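PDB 2YV4: hypothetical protein PH0435 from Pyrococcus horikoshii, which is the C-terminal domain of a Sua5-type protein and probably contributes to threonylcarbamoyl-AMP synthesis for tRNA modification. Local coordinates for residues Glu14-Lys19 / Ile77-Glu82. Sequence-based numbering, arbitrary orientation.
Sequences EKVKGK and IAEGVE
Val16 and Val81 form the closest CA pair, Val16 CA to Val81 CA at 6.6 Å, where the axes of helix segment 14-19 and strand segment 77-81 approach to 8.5 Å and run nearly antiparallel, with 158° between their directions. This is the helix-on-sheet layer of an alpha/beta fold: a beta-alpha-beta crossover leads from strand 5-11 through helix 13-29 to strand 34-38, with strand 75-81 between the two strands in the parallel sheet.

Val16 carries the apolar part. Its CG1, anti to the backbone N (chi1 168°), sits 3.7 Å from Glu79 CG, meeting the methylene stem of that acid rather than its carboxylate. The same CG1 also touches Val81 CG1 at 4.1 Å, and Val16 CB is equally near that methyl; the two valine side chains cross at about a right angle. At Gly80 the strand has no side chain, and Val16 CG2 comes within 4.4 Å of the Gly80 carbonyl O in a loose contact.

Glu79 is extended, and its buried carboxylate is held by residues just beyond the end of strand 34-38: OE1 is hydrogen-bonded to Tyr42 OH and OE2 to Ser39 OG. Lys17 turns its ammonium into the same polar cluster, with hydrogen bonds to both hydroxyls and a salt bridge to Glu40, a setting that would favour a charged lysine. Tyr42 and Ser39 thus link the two side chains, whose direct approach, Lys17 NZ to Glu79 OE2, is 4.5 Å, too long for a salt bridge.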
loop_
_atom_site.group_PDB
_atom_site.type_symbol
_atom_site.label_atom_id
_atom_site.label_comp_id
_atom_site.label_asym_id
_atom_site.label_seq_id
_atom_site.Cartn_x
_atom_site.Cartn_y
_atom_site.Cartn_z
ATOM N N GLU A 14 -10.702 7.258 6.951
ATOM C CA GLU A 14 -10.984 6.675 8.264
ATOM C C GLU A 14 -11.069 5.150 8.214
ATOM O O GLU A 14 -10.456 4.464 9.037
ATOM C CB GLU A 14 -12.291 7.243 8.837
ATOM C CG GLU A 14 -12.684 6.643 10.187
ATOM C CD GLU A 14 -13.949 7.259 10.770
ATOM O OE1 GLU A 14 -15.005 7.218 10.096
ATOM O OE2 GLU A 14 -13.888 7.779 11.906
ATOM N N LYS A 15 -11.831 4.631 7.253
ATOM C CA LYS A 15 -12.003 3.192 7.089
ATOM C C LYS A 15 -10.745 2.507 6.570
ATOM O O LYS A 15 -10.434 1.382 6.963
ATOM C CB LYS A 15 -13.153 2.886 6.125
ATOM C CG LYS A 15 -14.549 3.054 6.709
ATOM C CD LYS A 15 -15.572 2.324 5.849
ATOM C CE LYS A 15 -16.970 2.401 6.444
ATOM N NZ LYS A 15 -17.483 3.797 6.481
ATOM N N VAL A 16 -10.032 3.174 5.670
ATOM C CA VAL A 16 -8.824 2.588 5.116
ATOM C C VAL A 16 -7.802 2.330 6.220
ATOM O O VAL A 16 -7.213 1.254 6.290
ATOM C CB VAL A 16 -8.213 3.501 4.036
ATOM C CG1 VAL A 16 -6.817 3.019 3.675
ATOM C CG2 VAL A 16 -9.105 3.501 2.793
ATOM N N LYS A 17 -7.597 3.312 7.091
ATOM C CA LYS A 17 -6.637 3.148 8.175
ATOM C C LYS A 17 -6.961 1.929 9.035
ATOM O O LYS A 17 -6.063 1.174 9.413
ATOM C CB LYS A 17 -6.582 4.413 9.034
ATOM C CG LYS A 17 -5.899 5.584 8.329
ATOM C CD LYS A 17 -5.694 6.774 9.255
ATOM C CE LYS A 17 -4.958 7.910 8.550
ATOM N NZ LYS A 17 -3.575 7.530 8.132
ATOM N N GLY A 18 -8.243 1.731 9.334
ATOM C CA GLY A 18 -8.640 0.586 10.134
ATOM C C GLY A 18 -8.458 -0.733 9.393
ATOM O O GLY A 18 -8.024 -1.734 9.971
ATOM N N LYS A 19 -8.782 -0.736 8.105
ATOM C CA LYS A 19 -8.650 -1.943 7.298
ATOM C C LYS A 19 -7.182 -2.344 7.145
ATOM O O LYS A 19 -6.832 -3.516 7.308
ATOM C CB LYS A 19 -9.299 -1.726 5.927
ATOM C CG LYS A 19 -9.158 -2.902 4.954
ATOM C CD LYS A 19 -9.794 -4.189 5.480
ATOM C CE LYS A 19 -11.299 -4.061 5.651
ATOM N NZ LYS A 19 -11.908 -5.365 6.049
ATOM N N ILE A 77 0.978 -3.495 0.764
ATOM C CA ILE A 77 -0.352 -2.900 0.830
ATOM C C ILE A 77 -0.195 -1.440 0.448
ATOM O O ILE A 77 0.592 -0.713 1.057
ATOM C CB ILE A 77 -0.942 -2.978 2.251
ATOM C CG1 ILE A 77 -1.102 -4.444 2.667
ATOM C CG2 ILE A 77 -2.285 -2.247 2.296
ATOM C CD1 ILE A 77 -1.513 -4.630 4.128
ATOM N N ALA A 78 -0.915 -1.019 -0.585
ATOM C CA ALA A 78 -0.856 0.366 -1.025
ATOM C C ALA A 78 -2.132 1.045 -0.558
ATOM O O ALA A 78 -3.229 0.616 -0.894
ATOM C CB ALA A 78 -0.736 0.440 -2.549
ATOM N N GLU A 79 -1.970 2.093 0.236
ATOM C CA GLU A 79 -3.086 2.861 0.776
ATOM C C GLU A 79 -3.751 3.655 -0.354
ATOM O O GLU A 79 -3.096 4.460 -1.007
ATOM C CB GLU A 79 -2.543 3.811 1.843
ATOM C CG GLU A 79 -3.568 4.513 2.694
ATOM C CD GLU A 79 -2.903 5.409 3.723
ATOM O OE1 GLU A 79 -2.027 4.905 4.465
ATOM O OE2 GLU A 79 -3.248 6.610 3.788
ATOM N N GLY A 80 -5.042 3.422 -0.585
ATOM C CA GLY A 80 -5.745 4.137 -1.640
ATOM C C GLY A 80 -6.984 4.862 -1.137
ATOM O O GLY A 80 -8.109 4.421 -1.393
ATOM N N VAL A 81 -6.789 5.975 -0.432
ATOM C CA VAL A 81 -7.916 6.727 0.115
ATOM C C VAL A 81 -8.667 7.517 -0.957
ATOM O O VAL A 81 -8.090 7.915 -1.973
ATOM C CB VAL A 81 -7.467 7.693 1.248
ATOM C CG1 VAL A 81 -6.697 6.909 2.318
ATOM C CG2 VAL A 81 -6.609 8.825 0.681
ATOM N N GLU A 82 -9.960 7.728 -0.725
ATOM C CA GLU A 82 -10.798 8.461 -1.668
ATOM C C GLU A 82 -10.429 9.936 -1.679
ATOM O O GLU A 82 -10.365 10.558 -2.737
ATOM C CB GLU A 82 -12.276 8.313 -1.295
ATOM C CG GLU A 82 -12.746 6.871 -1.224
ATOM C CD GLU A 82 -14.215 6.752 -0.877
ATOM O OE1 GLU A 82 -14.650 7.386 0.108
ATOM O OE2 GLU A 82 -14.934 6.019 -1.586
#